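PDB 2P8T: hypothetical protein PH0730, which is of unknown function but may bind ATP and have a role related to that of aminoacyl-tRNA ligases. Local coordinates for residues A[163-168]-A[177-182]; A[21-26]-A[48-53]. One frame throughout, in Å; residues are numbered along the deposited sequence.

Contact 1: A[163-168]-A[177-182]; sequences AVIITW and KSAIHV
I165 and T167, two residues apart on strand 163-168, turn their side chains to helix 172-187, where S178, A179 and V182 receive them. The axes of the two short segments come within 7.8 Å and run nearly antiparallel, at 150°. At the branched CB of I165 the chain forks. CG2, placed opposite the backbone N, rests 4.0 Å from V182 CB and 4.2 Å from A179 CB. The other branch sets I165 CG1 3.7 Å from V182 CG1, and its outer methyl CD1 continues to the backbone carbonyl of A179, where I165 CD1 lies 3.9 Å from A179 O. The side chains of I165 and V182 overlap alongside, pointing opposite ways, both branched at CB and both buried. Replacing I165 by an alanine removes CG1, CG2 and CD1, which would probably leave V182 CG1 without its partners on the strand and open a gap beside A179. T167 meets the helix through both branches: T167 CG2 sits 3.6 Å from A179 CA, while T167 OG1 is 3.4 Å from A179 CB. The small A179 suits this place, since the strand backbone comes so near. Both buried hydroxyls are satisfied by carbonyls of the helix's preceding turn: T167 OG1 hydrogen-bonds to A175 O, and S178 OG to K174 O and A175 O. A179 also touches I98 and I100 of the adjacent strand 95-102, so the helix bridges two strands. A helix running back along strand 163-168, on one face of an antiparallel sheet, is the packing of two-layer alpha+beta folds.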
loop_
_atom_site.group_PDB
_atom_site.type_symbol
_atom_site.label_atom_id
_atom_site.label_comp_id
_atom_site.label_asym_id
_atom_site.label_seq_id
_atom_site.Cartn_x
_atom_site.Cartn_y
_atom_site.Cartn_z
ATOM N N ALA A 163 11.560 6.328 0.214
ATOM C CA ALA A 163 11.482 5.264 1.221
ATOM C C ALA A 163 10.903 4.030 0.565
ATOM O O ALA A 163 10.166 4.122 -0.420
ATOM C CB ALA A 163 10.630 5.698 2.419
ATOM N N VAL A 164 11.257 2.862 1.081
ATOM C CA VAL A 164 10.727 1.629 0.522
ATOM C C VAL A 164 10.165 0.807 1.669
ATOM O O VAL A 164 10.922 0.352 2.540
ATOM C CB VAL A 164 11.791 0.808 -0.277
ATOM C CG1 VAL A 164 11.102 -0.416 -0.906
ATOM C CG2 VAL A 164 12.433 1.650 -1.385
ATOM N N ILE A 165 8.852 0.635 1.679
ATOM C CA ILE A 165 8.172 -0.141 2.728
ATOM C C ILE A 165 8.099 -1.545 2.244
ATOM O O ILE A 165 7.625 -1.775 1.133
ATOM C CB ILE A 165 6.716 0.332 2.925
ATOM C CG1 ILE A 165 6.683 1.784 3.377
ATOM C CG2 ILE A 165 5.938 -0.568 3.905
ATOM C CD1 ILE A 165 5.325 2.456 3.058
ATOM N N ILE A 166 8.546 -2.496 3.065
ATOM C CA ILE A 166 8.336 -3.917 2.736
ATOM C C ILE A 166 7.727 -4.616 3.934
ATOM O O ILE A 166 8.359 -4.696 4.979
ATOM C CB ILE A 166 9.649 -4.642 2.357
ATOM C CG1 ILE A 166 10.349 -3.900 1.216
ATOM C CG2 ILE A 166 9.369 -6.130 1.956
ATOM C CD1 ILE A 166 11.765 -4.324 0.945
ATOM N N THR A 167 6.497 -5.091 3.786
ATOM C CA THR A 167 5.861 -5.880 4.859
ATOM C C THR A 167 5.680 -7.323 4.413
ATOM O O THR A 167 5.614 -7.616 3.197
ATOM C CB THR A 167 4.467 -5.326 5.237
ATOM O OG1 THR A 167 3.593 -5.422 4.105
ATOM C CG2 THR A 167 4.541 -3.885 5.714
ATOM N N TRP A 168 5.553 -8.229 5.382
ATOM C CA TRP A 168 5.142 -9.596 5.071
ATOM C C TRP A 168 4.249 -10.106 6.174
ATOM O O TRP A 168 4.252 -9.563 7.274
ATOM C CB TRP A 168 6.341 -10.533 4.831
ATOM C CG TRP A 168 7.274 -10.670 5.980
ATOM C CD1 TRP A 168 7.320 -11.705 6.898
ATOM C CD2 TRP A 168 8.328 -9.767 6.340
ATOM N NE1 TRP A 168 8.342 -11.482 7.805
ATOM C CE2 TRP A 168 8.970 -10.301 7.486
ATOM C CE3 TRP A 168 8.799 -8.556 5.798
ATOM C CZ2 TRP A 168 10.060 -9.668 8.091
ATOM C CZ3 TRP A 168 9.873 -7.917 6.408
ATOM C CH2 TRP A 168 10.490 -8.477 7.549
ATOM N N LYS A 177 -2.531 -4.638 3.563
ATOM C CA LYS A 177 -3.136 -3.722 4.531
ATOM C C LYS A 177 -2.085 -3.060 5.424
ATOM O O LYS A 177 -2.126 -1.844 5.653
ATOM C CB LYS A 177 -4.189 -4.474 5.375
ATOM C CG LYS A 177 -5.199 -3.581 6.142
ATOM C CD LYS A 177 -6.469 -4.382 6.530
ATOM C CE LYS A 177 -7.264 -3.732 7.677
ATOM N NZ LYS A 177 -7.857 -2.391 7.282
ATOM N N SER A 178 -1.136 -3.852 5.913
ATOM C CA SER A 178 -0.105 -3.316 6.797
ATOM C C SER A 178 0.850 -2.382 6.046
ATOM O O SER A 178 1.260 -1.346 6.589
ATOM C CB SER A 178 0.667 -4.438 7.501
ATOM O OG SER A 178 1.276 -5.343 6.582
ATOM N N ALA A 179 1.199 -2.735 4.809
ATOM C CA ALA A 179 2.059 -1.839 3.994
ATOM C C ALA A 179 1.354 -0.493 3.743
ATOM O O ALA A 179 1.966 0.575 3.865
ATOM C CB ALA A 179 2.445 -2.524 2.671
ATOM N N ILE A 180 0.063 -0.545 3.413
ATOM C CA ILE A 180 -0.718 0.674 3.201
ATOM C C ILE A 180 -0.807 1.483 4.499
ATOM O O ILE A 180 -0.712 2.699 4.484
ATOM C CB ILE A 180 -2.104 0.376 2.570
ATOM C CG1 ILE A 180 -1.901 -0.154 1.150
ATOM C CG2 ILE A 180 -2.984 1.665 2.543
ATOM C CD1 ILE A 180 -3.147 -0.702 0.475
ATOM N N HIS A 181 -0.944 0.800 5.636
ATOM C CA HIS A 181 -0.945 1.522 6.913
ATOM C C HIS A 181 0.343 2.357 7.093
ATOM O O HIS A 181 0.287 3.511 7.469
ATOM C CB HIS A 181 -1.120 0.535 8.066
ATOM C CG HIS A 181 -1.144 1.190 9.409
ATOM N ND1 HIS A 181 -2.077 2.144 9.751
ATOM C CD2 HIS A 181 -0.340 1.043 10.486
ATOM C CE1 HIS A 181 -1.849 2.556 10.988
ATOM N NE2 HIS A 181 -0.806 1.895 11.458
ATOM N N VAL A 182 1.500 1.754 6.813
ATOM C CA VAL A 182 2.793 2.459 6.907
ATOM C C VAL A 182 2.873 3.626 5.916
ATOM O O VAL A 182 3.286 4.745 6.261
ATOM C CB VAL A 182 4.004 1.479 6.732
ATOM C CG1 VAL A 182 5.333 2.240 6.823
ATOM C CG2 VAL A 182 3.949 0.327 7.780
#

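Contact 2: A[21-26]-A[48-53]; sequences LAVIFL and RTLLRK
The two helical segments pass with V23 and L51 as the nearest pair of backbone positions, V23 CA and L51 CA lying 8.8 Å apart, so only side-chain ends bridge the gap. V23 does so with both of its methyls, each reserved for a different leucine. V23 CG2 meets L50 CD2 at 3.6 Å, methyl against methyl, the two side chains lying alongside, each directed toward the other's helix. L50 reaches that far because its CG stands opposite the backbone N (chi1 171°) and CD2 prolongs the chain outward. V23 CG1 has the looser partner, L51 CD2 at 4.4 Å; L51 starts from the flank of its helix and only the end of its side chain bends inward. A beta-branched valine suits helix 17-26, since it offers two methyls close to the backbone, while leucines on helix 44-56 supply the length needed. L40 of helix 33-40 also packs on V23, and Y15 lies against L50, so the small interface is one wall of a shared apolar core. Three helices followed by the hairpin of strands 60-62 and 67-69 are consistent with a winged helix-turn-helix, in which 44-56 would take the position of the recognition helix. R48, R52 and K53 keep to the partly exposed side of that helix. Across the contact the chemistry is wholly apolar, so between these segments the fit rests on shape and burial rather than on directional bonds.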
loop_
_atom_site.group_PDB
_atom_site.type_symbol
_atom_site.label_atom_id
_atom_site.label_comp_id
_atom_site.label_asym_id
_atom_site.label_seq_id
_atom_site.Cartn_x
_atom_site.Cartn_y
_atom_site.Cartn_z
ATOM N N LEU A 21 -7.923 3.088 0.603
ATOM C CA LEU A 21 -6.706 3.166 -0.228
ATOM C C LEU A 21 -6.447 1.864 -0.979
ATOM O O LEU A 21 -6.155 1.889 -2.177
ATOM C CB LEU A 21 -5.481 3.592 0.587
ATOM C CG LEU A 21 -5.501 4.997 1.205
ATOM C CD1 LEU A 21 -4.495 5.141 2.333
ATOM C CD2 LEU A 21 -5.296 6.050 0.130
ATOM N N ALA A 22 -6.594 0.724 -0.290
ATOM C CA ALA A 22 -6.423 -0.586 -0.908
ATOM C C ALA A 22 -7.335 -0.813 -2.109
ATOM O O ALA A 22 -6.880 -1.304 -3.146
ATOM C CB ALA A 22 -6.592 -1.716 0.119
ATOM N N VAL A 23 -8.616 -0.469 -1.970
ATOM C CA VAL A 23 -9.567 -0.665 -3.070
ATOM C C VAL A 23 -9.135 0.137 -4.305
ATOM O O VAL A 23 -9.153 -0.371 -5.418
ATOM C CB VAL A 23 -11.030 -0.299 -2.645
ATOM C CG1 VAL A 23 -11.920 -0.090 -3.864
ATOM C CG2 VAL A 23 -11.588 -1.361 -1.714
ATOM N N ILE A 24 -8.720 1.377 -4.090
ATOM C CA ILE A 24 -8.275 2.246 -5.171
ATOM C C ILE A 24 -7.007 1.704 -5.836
ATOM O O ILE A 24 -6.905 1.731 -7.065
ATOM C CB ILE A 24 -8.090 3.707 -4.694
ATOM C CG1 ILE A 24 -9.414 4.226 -4.080
ATOM C CG2 ILE A 24 -7.625 4.623 -5.838
ATOM C CD1 ILE A 24 -9.371 5.674 -3.651
ATOM N N PHE A 25 -6.062 1.222 -5.037
ATOM C CA PHE A 25 -4.927 0.472 -5.605
ATOM C C PHE A 25 -5.382 -0.747 -6.419
ATOM O O PHE A 25 -4.869 -1.002 -7.515
ATOM C CB PHE A 25 -3.920 0.055 -4.533
ATOM C CG PHE A 25 -3.001 1.162 -4.104
ATOM C CD1 PHE A 25 -2.157 1.786 -5.032
ATOM C CD2 PHE A 25 -2.968 1.579 -2.787
ATOM C CE1 PHE A 25 -1.301 2.807 -4.648
ATOM C CE2 PHE A 25 -2.113 2.593 -2.385
ATOM C CZ PHE A 25 -1.275 3.217 -3.320
ATOM N N LEU A 26 -6.341 -1.503 -5.886
ATOM C CA LEU A 26 -6.774 -2.750 -6.535
ATOM C C LEU A 26 -7.489 -2.521 -7.854
ATOM O O LEU A 26 -7.310 -3.290 -8.803
ATOM C CB LEU A 26 -7.656 -3.588 -5.600
ATOM C CG LEU A 26 -6.961 -4.320 -4.451
ATOM C CD1 LEU A 26 -7.991 -4.920 -3.483
ATOM C CD2 LEU A 26 -5.997 -5.392 -4.952
ATOM N N ARG A 48 -19.501 -4.315 0.975
ATOM C CA ARG A 48 -20.708 -3.765 0.358
ATOM C C ARG A 48 -20.840 -2.290 0.666
ATOM O O ARG A 48 -21.109 -1.484 -0.231
ATOM C CB ARG A 48 -21.956 -4.505 0.851
ATOM C CG ARG A 48 -22.332 -5.713 0.030
ATOM C CD ARG A 48 -23.622 -5.430 -0.755
ATOM N NE ARG A 48 -24.015 -6.504 -1.671
ATOM C CZ ARG A 48 -24.330 -7.749 -1.314
ATOM N NH1 ARG A 48 -24.286 -8.128 -0.043
ATOM N NH2 ARG A 48 -24.674 -8.630 -2.245
ATOM N N THR A 49 -20.640 -1.940 1.934
ATOM C CA THR A 49 -20.809 -0.576 2.390
ATOM C C THR A 49 -19.734 0.335 1.809
ATOM O O THR A 49 -20.024 1.441 1.364
ATOM C CB THR A 49 -20.790 -0.502 3.933
ATOM O OG1 THR A 49 -21.896 -1.271 4.441
ATOM C CG2 THR A 49 -20.921 0.913 4.393
ATOM N N LEU A 50 -18.498 -0.153 1.827
ATOM C CA LEU A 50 -17.386 0.560 1.220
ATOM C C LEU A 50 -17.653 0.853 -0.260
ATOM O O LEU A 50 -17.517 2.004 -0.668
ATOM C CB LEU A 50 -16.072 -0.216 1.416
ATOM C CG LEU A 50 -14.840 0.286 0.671
ATOM C CD1 LEU A 50 -14.576 1.747 0.935
ATOM C CD2 LEU A 50 -13.648 -0.588 1.082
ATOM N N LEU A 51 -18.060 -0.155 -1.033
ATOM C CA LEU A 51 -18.330 0.024 -2.478
ATOM C C LEU A 51 -19.523 0.944 -2.732
ATOM O O LEU A 51 -19.519 1.753 -3.668
ATOM C CB LEU A 51 -18.498 -1.316 -3.192
ATOM C CG LEU A 51 -17.275 -2.244 -3.226
ATOM C CD1 LEU A 51 -17.601 -3.500 -3.977
ATOM C CD2 LEU A 51 -16.061 -1.571 -3.856
ATOM N N ARG A 52 -20.537 0.853 -1.871
ATOM C CA ARG A 52 -21.645 1.794 -1.973
ATOM C C ARG A 52 -21.212 3.223 -1.703
ATOM O O ARG A 52 -21.602 4.125 -2.436
ATOM C CB ARG A 52 -22.843 1.379 -1.120
ATOM C CG ARG A 52 -23.895 0.578 -1.888
ATOM C CD ARG A 52 -23.317 -0.091 -3.138
ATOM N NE ARG A 52 -23.883 -1.410 -3.409
ATOM C CZ ARG A 52 -23.236 -2.550 -3.186
ATOM N NH1 ARG A 52 -22.010 -2.527 -2.678
ATOM N NH2 ARG A 52 -23.823 -3.708 -3.467
ATOM N N LYS A 53 -20.387 3.449 -0.676
ATOM C CA LYS A 53 -19.924 4.805 -0.428
ATOM C C LYS A 53 -19.113 5.306 -1.614
ATOM O O LYS A 53 -19.299 6.436 -2.049
ATOM C CB LYS A 53 -19.090 4.911 0.860
ATOM C CG LYS A 53 -18.795 6.350 1.271
ATOM C CD LYS A 53 -20.046 7.053 1.783
ATOM C CE LYS A 53 -19.717 8.467 2.244
ATOM N NZ LYS A 53 -20.952 9.097 2.796
#

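From the N terminus, helix 17-26 comes first, and contact 2 closes the span from it through helix 33-40 to helix 44-56, holding the helical N-terminal part together. The chain then passes the small hairpin and helix 71-81 before building the five-stranded sheet. Contact 1 closes a much shorter excursion of eight residues, from strand 163-168 into helix 172-187. The two closures follow in series, neither nested nor crossed, with centres about 19 Å apart. They nevertheless meet in space: I180, pointing away from strand 163-168, packs on L21, A22 and F25, I180 CD1 lying 3.6 Å from A22 CA, which joins the two domains.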